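Local coordinates for inorganic pyrophosphatase (Coxiella burnetii, PDB 3TR4) that hydrolyses inorganic pyrophosphate to two phosphate ions, with magnesium as its cofactor, and works as a homohexamer, at the interface of chains A and B and the interface of chains A and C. Sequence-based numbering; all coordinates share one arbitrary frame. Chains: chain A/B/C, Inorganic pyrophosphatase.

Contacts 1, 2 and 4 follow one another along strand 40-46 of chain A where it lies against chain B, while contact 3 joins chain A to chain C. The C-alpha centres of contacts 1 and 2 are about 6 Å apart, and the two share A:Phe40, B:Gly84 and B:Leu86. Contact 4 lies about 9 Å from contact 2 and shares A:Val43, B:Val81 and B:Met87 with it. Contact 3 stands about 17 Å from contact 4 and 29 Å from contact 1. One chain thus uses two kinds of interface, one of them two-fold symmetric, a combination consistent with a homohexamer.

Contact 1: the interface of chains A and B. Residues chain A 38, 40; chain B 8, 20, 34, 84, 86.
A:Phe40 pushes its ring in among B:Val8, B:Ile20 and B:Tyr34, a contact built on apolar packing. Its CG lies beside the backbone N (chi1 -86°), turning the ring toward B:Val8 and B:Ile20. CE1 meets the CG2 methyl of B:Val8 at 3.5 Å. The extended isoleucine side chain crosses that of A:Phe40 at about a right angle, bringing B:Ile20 CD1 to A:Phe40 CZ at 3.5 Å. B:Tyr34 comes tip to tip: CZ of A:Phe40 stands over the face of its phenol end, 3.6 Å from B:Tyr34 CZ and near OH. CB of A:Phe40 rests on CB of B:Leu86 at 4.1 Å, and A:Leu38 adds its CD1 methyl against CD1 of that leucine. The methyls of B:Val8 and B:Ile20 fit around a flat ring, and an aromatic suits B:Tyr34 because its face can receive the ring's tip.

The polar element is weaker: the carbonyl O of B:Gly84 lies in the ring plane at the edge, 3.4 Å from A:Phe40 CD2, where slightly positive ring hydrogens should favour an oxygen. No hydrogen bond crosses here.

In the fold, A:Phe40 begins strand 40-46, while chain B receives it with the loop segment at B:Val8, strands 16-23 and 30-35, the loop at B:Gly84 and the start of strand 86-99.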
loop_
_atom_site.group_PDB
_atom_site.type_symbol
_atom_site.label_atom_id
_atom_site.label_comp_id
_atom_site.label_asym_id
_atom_site.label_seq_id
_atom_site.Cartn_x
_atom_site.Cartn_y
_atom_site.Cartn_z
ATOM N N LEU A 38 -14.738 -5.839 26.314
ATOM C CA LEU A 38 -14.794 -4.423 25.963
ATOM C C LEU A 38 -15.480 -4.159 24.625
ATOM O O LEU A 38 -15.874 -3.032 24.335
ATOM C CB LEU A 38 -13.387 -3.829 25.949
ATOM C CG LEU A 38 -12.571 -4.047 27.224
ATOM C CD1 LEU A 38 -11.134 -3.588 27.029
ATOM C CD2 LEU A 38 -13.218 -3.337 28.405
ATOM N N PHE A 40 -13.995 -4.469 21.720
ATOM C CA PHE A 40 -13.010 -3.818 20.864
ATOM C C PHE A 40 -11.964 -4.804 20.370
ATOM O O PHE A 40 -11.590 -5.737 21.084
ATOM C CB PHE A 40 -12.284 -2.709 21.629
ATOM C CG PHE A 40 -12.995 -1.392 21.617
ATOM C CD1 PHE A 40 -13.951 -1.095 22.572
ATOM C CD2 PHE A 40 -12.698 -0.443 20.656
ATOM C CE1 PHE A 40 -14.604 0.120 22.563
ATOM C CE2 PHE A 40 -13.347 0.775 20.643
ATOM C CZ PHE A 40 -14.301 1.056 21.599
ATOM N N VAL B 8 -15.843 1.938 28.296
ATOM C CA VAL B 8 -14.442 1.559 28.411
ATOM C C VAL B 8 -13.725 2.454 29.415
ATOM O O VAL B 8 -13.652 3.668 29.232
ATOM C CB VAL B 8 -13.732 1.649 27.051
ATOM C CG1 VAL B 8 -12.276 1.246 27.188
ATOM C CG2 VAL B 8 -14.439 0.772 26.032
ATOM N N ILE B 20 -7.823 4.413 22.528
ATOM C CA ILE B 20 -8.484 4.009 21.299
ATOM C C ILE B 20 -7.865 4.794 20.151
ATOM O O ILE B 20 -7.896 6.024 20.135
ATOM C CB ILE B 20 -10.002 4.249 21.360
ATOM C CG1 ILE B 20 -10.636 3.331 22.410
ATOM C CG2 ILE B 20 -10.625 4.005 19.993
ATOM C CD1 ILE B 20 -12.113 3.591 22.659
ATOM N N TYR B 34 -13.669 8.523 17.057
ATOM C CA TYR B 34 -14.562 7.485 17.550
ATOM C C TYR B 34 -15.786 8.097 18.220
ATOM O O TYR B 34 -15.669 8.964 19.085
ATOM C CB TYR B 34 -13.848 6.524 18.506
ATOM C CG TYR B 34 -14.741 5.383 18.930
ATOM C CD1 TYR B 34 -14.932 4.283 18.104
ATOM C CD2 TYR B 34 -15.421 5.421 20.140
ATOM C CE1 TYR B 34 -15.765 3.244 18.478
ATOM C CE2 TYR B 34 -16.255 4.389 20.522
ATOM C CZ TYR B 34 -16.422 3.303 19.687
ATOM O OH TYR B 34 -17.251 2.271 20.068
ATOM N N GLY B 84 -9.582 2.499 15.381
ATOM C CA GLY B 84 -10.692 1.802 16.003
ATOM C C GLY B 84 -10.233 0.748 16.991
ATOM O O GLY B 84 -11.040 0.166 17.715
ATOM N N LEU B 86 -8.178 -0.708 20.299
ATOM C CA LEU B 86 -7.806 -0.291 21.648
ATOM C C LEU B 86 -6.461 -0.908 22.017
ATOM O O LEU B 86 -6.177 -2.046 21.655
ATOM C CB LEU B 86 -8.881 -0.715 22.651
ATOM C CG LEU B 86 -8.782 -0.156 24.073
ATOM C CD1 LEU B 86 -10.137 -0.194 24.759
ATOM C CD2 LEU B 86 -7.739 -0.904 24.893
#

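Contact 2: the interface of chains A and B. Residues chain A 32, 40-43; chain B 81, 84-87.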
loop_
_atom_site.group_PDB
_atom_site.type_symbol
_atom_site.label_atom_id
_atom_site.label_comp_id
_atom_site.label_asym_id
_atom_site.label_seq_id
_atom_site.Cartn_x
_atom_site.Cartn_y
_atom_site.Cartn_z
ATOM N N TYR A 32 -3.264 -8.440 16.587
ATOM C CA TYR A 32 -4.511 -8.027 17.218
ATOM C C TYR A 32 -5.200 -9.201 17.896
ATOM O O TYR A 32 -4.988 -10.358 17.534
ATOM C CB TYR A 32 -5.467 -7.402 16.200
ATOM C CG TYR A 32 -4.928 -6.171 15.519
ATOM C CD1 TYR A 32 -4.616 -5.034 16.249
ATOM C CD2 TYR A 32 -4.743 -6.140 14.145
ATOM C CE1 TYR A 32 -4.129 -3.900 15.630
ATOM C CE2 TYR A 32 -4.253 -5.010 13.516
ATOM C CZ TYR A 32 -3.950 -3.893 14.264
ATOM O OH TYR A 32 -3.464 -2.765 13.646
ATOM N N PHE A 40 -13.995 -4.469 21.720
ATOM C CA PHE A 40 -13.010 -3.818 20.864
ATOM C C PHE A 40 -11.964 -4.804 20.370
ATOM O O PHE A 40 -11.590 -5.737 21.084
ATOM C CB PHE A 40 -12.284 -2.709 21.629
ATOM C CG PHE A 40 -12.995 -1.392 21.617
ATOM C CD1 PHE A 40 -13.951 -1.095 22.572
ATOM C CD2 PHE A 40 -12.698 -0.443 20.656
ATOM C CE1 PHE A 40 -14.604 0.120 22.563
ATOM C CE2 PHE A 40 -13.347 0.775 20.643
ATOM C CZ PHE A 40 -14.301 1.056 21.599
ATOM N N LEU A 41 -11.495 -4.588 19.147
ATOM C CA LEU A 41 -10.282 -5.234 18.682
ATOM C C LEU A 41 -9.141 -4.544 19.419
ATOM O O LEU A 41 -9.117 -3.318 19.522
ATOM C CB LEU A 41 -10.130 -5.055 17.171
ATOM C CG LEU A 41 -9.024 -5.845 16.471
ATOM C CD1 LEU A 41 -9.338 -7.336 16.482
ATOM C CD2 LEU A 41 -8.842 -5.351 15.045
ATOM N N THR A 42 -8.206 -5.319 19.954
ATOM C CA THR A 42 -7.125 -4.733 20.738
ATOM C C THR A 42 -5.761 -5.222 20.285
ATOM O O THR A 42 -5.644 -6.266 19.643
ATOM C CB THR A 42 -7.278 -5.056 22.240
ATOM O OG1 THR A 42 -7.108 -6.464 22.448
ATOM C CG2 THR A 42 -8.653 -4.640 22.733
ATOM N N VAL A 43 -4.730 -4.456 20.620
ATOM C CA VAL A 43 -3.364 -4.882 20.364
ATOM C C VAL A 43 -2.955 -5.912 21.405
ATOM O O VAL A 43 -3.059 -5.669 22.605
ATOM C CB VAL A 43 -2.377 -3.704 20.416
ATOM C CG1 VAL A 43 -0.944 -4.204 20.316
ATOM C CG2 VAL A 43 -2.683 -2.712 19.300
ATOM N N VAL B 81 -0.940 1.297 13.818
ATOM C CA VAL B 81 -2.061 0.539 14.368
ATOM C C VAL B 81 -3.359 0.961 13.673
ATOM O O VAL B 81 -3.568 2.145 13.405
ATOM C CB VAL B 81 -2.199 0.773 15.889
ATOM C CG1 VAL B 81 -3.461 0.115 16.425
ATOM C CG2 VAL B 81 -0.962 0.260 16.629
ATOM N N GLY B 84 -9.582 2.499 15.381
ATOM C CA GLY B 84 -10.692 1.802 16.003
ATOM C C GLY B 84 -10.233 0.748 16.991
ATOM O O GLY B 84 -11.040 0.166 17.715
ATOM N N VAL B 85 -8.927 0.512 17.021
ATOM C CA VAL B 85 -8.344 -0.505 17.884
ATOM C C VAL B 85 -7.973 0.076 19.247
ATOM O O VAL B 85 -7.525 1.215 19.343
ATOM C CB VAL B 85 -7.101 -1.131 17.221
ATOM C CG1 VAL B 85 -6.348 -2.016 18.202
ATOM C CG2 VAL B 85 -7.512 -1.919 15.986
ATOM N N LEU B 86 -8.178 -0.708 20.299
ATOM C CA LEU B 86 -7.806 -0.291 21.648
ATOM C C LEU B 86 -6.461 -0.908 22.017
ATOM O O LEU B 86 -6.177 -2.046 21.655
ATOM C CB LEU B 86 -8.881 -0.715 22.651
ATOM C CG LEU B 86 -8.782 -0.156 24.073
ATOM C CD1 LEU B 86 -10.137 -0.194 24.759
ATOM C CD2 LEU B 86 -7.739 -0.904 24.893
HETATM N N MSE B 87 -5.630 -0.153 22.725
HETATM C CA MSE B 87 -4.337 -0.664 23.161
HETATM C C MSE B 87 -3.947 -0.122 24.530
HETATM O O MSE B 87 -4.406 0.944 24.945
HETATM C CB MSE B 87 -3.252 -0.357 22.124
HETATM C CG MSE B 87 -3.027 1.119 21.854
HETATM SE SE MSE B 87 -1.765 1.394 20.378
HETATM C CE MSE B 87 -0.235 0.424 21.111
HETATM O O HOH W 1 -12.349 -2.486 17.597
#
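Strand 40-46 of chain A runs beside the start of strand 86-99 of chain B and the loop leading into it, with A:Thr42 and B:Leu86 forming a parallel beta bridge; A:Tyr32 comes from strand 30-35. Two backbone hydrogen bonds fix the register: B:Leu86 N gives to A:Leu41 O at 2.9 Å, and A:Val43 N gives to B:Leu86 O at 3.0 Å. One residue of chain B thus uses both its N-H and its carbonyl, as parallel pairing requires.

The side chains alternate about this seam. B:Val85 fits its two methyls into separate places: CG1, anti to the backbone N (chi1 170°), lies over the backbone of A:Leu41 and A:Thr42, while CG2 meets CD2 of A:Leu41 at 3.8 Å. The ring of A:Tyr32 crosses this valine at about a right angle, its CE1 3.9 Å from B:Val85 CG1, and its phenol OH lies 3.7 Å from B:Val81 CA. A:Val43 and selenomethionine B:Met87 run alongside each other from neighbouring strands, with A:Val43 CG2 3.7 Å from B:Met87 CB; CG1 of B:Val81 also comes near that methyl. A:Thr42 offers its CG2 methyl to the B:Leu86 CB. The beta-branched A:Thr42, A:Val43 and B:Val85 suit such a seam, being at home in extended chains and compact against a neighbouring backbone.

At the strand's beginning a water extends the pairing: A:Leu41 N lies 2.7 Å from water 1, which lies 3.0 Å from B:Gly84 O.

Contact 3: the interface of chains A and C. Residues chain A 50, 52; chain C 26, 52-54, 139.
A:Ser50 meets the backbone of C:Arg52 at two points. C:Arg52 N gives a nearly straight hydrogen bond to A:Ser50 O at 2.8 Å (167° at H), its donor tilted from the carbonyl plane. In return the serine hydroxyl OG gives to C:Arg52 O at 2.5 Å, a short and poorly angled bond whose donor stands above the carbonyl plane, so its exact length carries little weight. Serine suits this place because it can reach both the N-H and the carbonyl of one residue, the second, by its hydroxyl, less surely.

Next to this, the two arginines cross, each laying aliphatic carbon over the other's guanidinium. CG of C:Arg52 lies 4.0 Å above the centre of the A:Arg52 guanidinium plane, and CG of A:Arg52 sits over the rim of the other; A:Arg52 CG and C:Arg52 CG are 3.5 Å apart. Both chains bend at chi2 (-73° in A:Arg52), which folds each guanidinium back beside the partner's CG. NE of A:Arg52 and NE of C:Arg52 are 5.0 Å apart; two like charges this near should repel somewhat, and the contact is made through the aliphatic CG atoms. NH2 of A:Arg52 lies near OD1 of C:Asn26 without a hydrogen bond, though the amide oxygen may ease the charge.

Farther out, C:Phe139 of helix 130-142 carries C:Pro54 CD and C:Tyr53 CA on one ring face, backing the segment to which A:Ser50 bonds. The site lies in loops of both chains, and the two-fold symmetry of the interface repeats it with the chains exchanged.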
loop_
_atom_site.group_PDB
_atom_site.type_symbol
_atom_site.label_atom_id
_atom_site.label_comp_id
_atom_site.label_asym_id
_atom_site.label_seq_id
_atom_site.Cartn_x
_atom_site.Cartn_y
_atom_site.Cartn_z
ATOM N N SER A 50 10.653 -11.084 11.247
ATOM C CA SER A 50 10.358 -10.530 9.934
ATOM C C SER A 50 9.489 -11.495 9.137
ATOM O O SER A 50 9.909 -12.020 8.105
ATOM C CB SER A 50 11.653 -10.222 9.181
ATOM O OG SER A 50 11.494 -9.088 8.344
ATOM N N ARG A 52 5.106 -12.760 8.133
ATOM C CA ARG A 52 3.727 -12.335 7.934
ATOM C C ARG A 52 2.800 -13.543 7.893
ATOM O O ARG A 52 3.164 -14.595 7.365
ATOM C CB ARG A 52 3.602 -11.557 6.628
ATOM C CG ARG A 52 4.597 -10.423 6.478
ATOM C CD ARG A 52 4.255 -9.238 7.369
ATOM N NE ARG A 52 5.052 -8.073 6.997
ATOM C CZ ARG A 52 6.263 -7.812 7.479
ATOM N NH1 ARG A 52 6.819 -8.624 8.369
ATOM N NH2 ARG A 52 6.918 -6.732 7.074
ATOM N N ASN C 26 11.063 -5.215 3.808
ATOM C CA ASN C 26 9.678 -5.692 3.810
ATOM C C ASN C 26 9.273 -6.436 2.538
ATOM O O ASN C 26 8.143 -6.909 2.422
ATOM C CB ASN C 26 8.702 -4.544 4.082
ATOM C CG ASN C 26 8.823 -4.006 5.486
ATOM O OD1 ASN C 26 9.037 -4.761 6.433
ATOM N ND2 ASN C 26 8.692 -2.692 5.632
ATOM N N ARG C 52 9.947 -12.065 5.346
ATOM C CA ARG C 52 10.127 -10.808 4.625
ATOM C C ARG C 52 11.473 -10.204 5.018
ATOM O O ARG C 52 11.867 -10.270 6.182
ATOM C CB ARG C 52 9.003 -9.819 4.936
ATOM C CG ARG C 52 7.596 -10.317 4.618
ATOM C CD ARG C 52 7.352 -10.494 3.119
ATOM N NE ARG C 52 5.940 -10.759 2.844
ATOM C CZ ARG C 52 5.407 -11.970 2.728
ATOM N NH1 ARG C 52 6.169 -13.052 2.842
ATOM N NH2 ARG C 52 4.109 -12.101 2.488
ATOM N N TYR C 53 12.185 -9.630 4.054
ATOM C CA TYR C 53 13.470 -9.007 4.359
ATOM C C TYR C 53 13.325 -7.955 5.452
ATOM O O TYR C 53 12.460 -7.084 5.375
ATOM C CB TYR C 53 14.115 -8.412 3.103
ATOM C CG TYR C 53 14.823 -9.444 2.260
ATOM C CD1 TYR C 53 14.101 -10.403 1.559
ATOM C CD2 TYR C 53 16.213 -9.476 2.179
ATOM C CE1 TYR C 53 14.739 -11.357 0.793
ATOM C CE2 TYR C 53 16.864 -10.431 1.414
ATOM C CZ TYR C 53 16.118 -11.369 0.722
ATOM O OH TYR C 53 16.745 -12.325 -0.043
ATOM N N PRO C 54 14.162 -8.054 6.490
ATOM C CA PRO C 54 14.155 -7.109 7.609
ATOM C C PRO C 54 14.795 -5.770 7.241
ATOM O O PRO C 54 14.661 -4.808 7.988
ATOM C CB PRO C 54 14.985 -7.826 8.673
ATOM C CG PRO C 54 15.884 -8.737 7.901
ATOM C CD PRO C 54 15.079 -9.184 6.716
ATOM N N PHE C 139 16.059 -14.079 10.141
ATOM C CA PHE C 139 15.603 -14.126 8.762
ATOM C C PHE C 139 16.518 -15.004 7.900
ATOM O O PHE C 139 16.041 -15.900 7.212
ATOM C CB PHE C 139 15.473 -12.724 8.156
ATOM C CG PHE C 139 15.167 -12.740 6.692
ATOM C CD1 PHE C 139 16.186 -12.634 5.759
ATOM C CD2 PHE C 139 13.865 -12.902 6.242
ATOM C CE1 PHE C 139 15.910 -12.673 4.405
ATOM C CE2 PHE C 139 13.585 -12.940 4.887
ATOM C CZ PHE C 139 14.609 -12.827 3.971
#

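Contact 4: the interface of chains A and B. Residues chain A 43, 45-46; chain B 77-79, 81, 87, 111, 115-116.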
loop_
_atom_site.group_PDB
_atom_site.type_symbol
_atom_site.label_atom_id
_atom_site.label_comp_id
_atom_site.label_asym_id
_atom_site.label_seq_id
_atom_site.Cartn_x
_atom_site.Cartn_y
_atom_site.Cartn_z
ATOM N N VAL A 43 -4.730 -4.456 20.620
ATOM C CA VAL A 43 -3.364 -4.882 20.364
ATOM C C VAL A 43 -2.955 -5.912 21.405
ATOM O O VAL A 43 -3.059 -5.669 22.605
ATOM C CB VAL A 43 -2.377 -3.704 20.416
ATOM C CG1 VAL A 43 -0.944 -4.204 20.316
ATOM C CG2 VAL A 43 -2.683 -2.712 19.300
ATOM N N ARG A 45 0.300 -7.912 20.943
ATOM C CA ARG A 45 1.690 -7.489 20.967
ATOM C C ARG A 45 2.211 -7.210 19.566
ATOM O O ARG A 45 1.580 -7.563 18.567
ATOM C CB ARG A 45 2.570 -8.532 21.660
ATOM C CG ARG A 45 2.335 -9.958 21.195
ATOM C CD ARG A 45 3.199 -10.938 21.979
ATOM N NE ARG A 45 2.474 -12.168 22.289
ATOM C CZ ARG A 45 2.494 -13.264 21.535
ATOM N NH1 ARG A 45 3.209 -13.294 20.419
ATOM N NH2 ARG A 45 1.800 -14.333 21.899
ATOM N N PHE A 46 3.366 -6.560 19.507
ATOM C CA PHE A 46 4.070 -6.350 18.253
ATOM C C PHE A 46 5.071 -7.489 18.062
ATOM O O PHE A 46 5.833 -7.814 18.967
ATOM C CB PHE A 46 4.755 -4.982 18.259
ATOM C CG PHE A 46 3.784 -3.829 18.311
ATOM C CD1 PHE A 46 3.384 -3.294 19.524
ATOM C CD2 PHE A 46 3.242 -3.309 17.145
ATOM C CE1 PHE A 46 2.474 -2.251 19.575
ATOM C CE2 PHE A 46 2.333 -2.263 17.188
ATOM C CZ PHE A 46 1.948 -1.734 18.402
ATOM N N THR B 77 4.839 3.511 18.001
ATOM C CA THR B 77 4.851 2.062 17.871
ATOM C C THR B 77 5.783 1.665 16.735
ATOM O O THR B 77 6.117 2.497 15.887
ATOM C CB THR B 77 3.449 1.517 17.553
ATOM O OG1 THR B 77 2.972 2.104 16.338
ATOM C CG2 THR B 77 2.477 1.843 18.675
ATOM N N PRO B 78 6.207 0.393 16.717
ATOM C CA PRO B 78 7.056 -0.146 15.650
ATOM C C PRO B 78 6.376 -0.056 14.284
ATOM O O PRO B 78 7.039 0.238 13.294
ATOM C CB PRO B 78 7.234 -1.611 16.057
ATOM C CG PRO B 78 7.036 -1.619 17.538
ATOM C CD PRO B 78 5.988 -0.583 17.799
ATOM N N VAL B 79 5.071 -0.313 14.233
ATOM C CA VAL B 79 4.313 -0.173 12.991
ATOM C C VAL B 79 2.931 0.424 13.263
ATOM O O VAL B 79 2.428 0.341 14.384
ATOM C CB VAL B 79 4.167 -1.521 12.264
ATOM C CG1 VAL B 79 5.527 -2.047 11.840
ATOM C CG2 VAL B 79 3.473 -2.515 13.162
ATOM N N VAL B 81 -0.940 1.297 13.818
ATOM C CA VAL B 81 -2.061 0.539 14.368
ATOM C C VAL B 81 -3.359 0.961 13.673
ATOM O O VAL B 81 -3.568 2.145 13.405
ATOM C CB VAL B 81 -2.199 0.773 15.889
ATOM C CG1 VAL B 81 -3.461 0.115 16.425
ATOM C CG2 VAL B 81 -0.962 0.260 16.629
HETATM N N MSE B 87 -5.630 -0.153 22.725
HETATM C CA MSE B 87 -4.337 -0.664 23.161
HETATM C C MSE B 87 -3.947 -0.122 24.530
HETATM O O MSE B 87 -4.406 0.944 24.945
HETATM C CB MSE B 87 -3.252 -0.357 22.124
HETATM C CG MSE B 87 -3.027 1.119 21.854
HETATM SE SE MSE B 87 -1.765 1.394 20.378
HETATM C CE MSE B 87 -0.235 0.424 21.111
ATOM N N PRO B 111 3.669 1.467 23.876
ATOM C CA PRO B 111 2.903 0.318 24.373
ATOM C C PRO B 111 3.488 -0.186 25.687
ATOM O O PRO B 111 4.676 0.035 25.943
ATOM C CB PRO B 111 3.100 -0.737 23.276
ATOM C CG PRO B 111 3.505 0.038 22.056
ATOM C CD PRO B 111 4.316 1.184 22.583
ATOM N N ALA B 115 3.368 -5.741 25.560
ATOM C CA ALA B 115 2.943 -5.642 24.167
ATOM C C ALA B 115 4.097 -5.275 23.237
ATOM O O ALA B 115 4.084 -5.619 22.056
ATOM C CB ALA B 115 1.805 -4.641 24.030
ATOM N N CYS B 116 5.096 -4.577 23.768
ATOM C CA CYS B 116 6.251 -4.197 22.962
ATOM C C CYS B 116 7.560 -4.283 23.744
ATOM O O CYS B 116 7.979 -3.315 24.375
ATOM C CB CYS B 116 6.070 -2.789 22.388
ATOM S SG CYS B 116 7.311 -2.334 21.152
#
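A:Phe46 projects into a pocket of chain B, where B:Pro78 lies over one face of its ring and other residues meet its rim. CG beside the backbone N (chi1 -65°) turns the ring toward B:Pro78. CD of B:Pro78 sits above the centre of the A:Phe46 ring, 3.9 Å from the centroid, in a CH-pi contact; proline suits it because the CD hydrogens beside nitrogen are somewhat polarised and its ring is rigid. B:Pro111 crosses the phenylalanine at about a right angle, bringing its CG to A:Phe46 CE1 at 3.5 Å. B:Thr77 also crosses it so, its CG2 methyl 3.6 Å from A:Phe46 CZ. That methyl faces the ring while B:Thr77 OG1 gives a hydrogen bond to B:Val79 O at 2.7 Å, from above its carbonyl plane. Methyls CG2 of B:Val81 and CE of selenomethionine B:Met87, the latter swung round by a bend at chi3 (-58°), close in on CZ. B:Val79 runs antiparallel to the phenylalanine side chain, and CB of B:Cys116 lies 4.0 Å from A:Phe46 CD1.

Beside the pocket, A:Phe46 N gives a hydrogen bond to B:Ala115 O at 2.8 Å; the small alanine side chain may allow the strand to come close. A:Arg45, a predicted substrate-binding residue, is poorly ordered, so the packing of its CB on B:Ala115 CA is tentative.

In the fold, A:Phe46 ends strand 40-46, and chain B's pocket is formed by loop 77-81, strand 86-99, the end of strand 106-111 and the loop at 115-116.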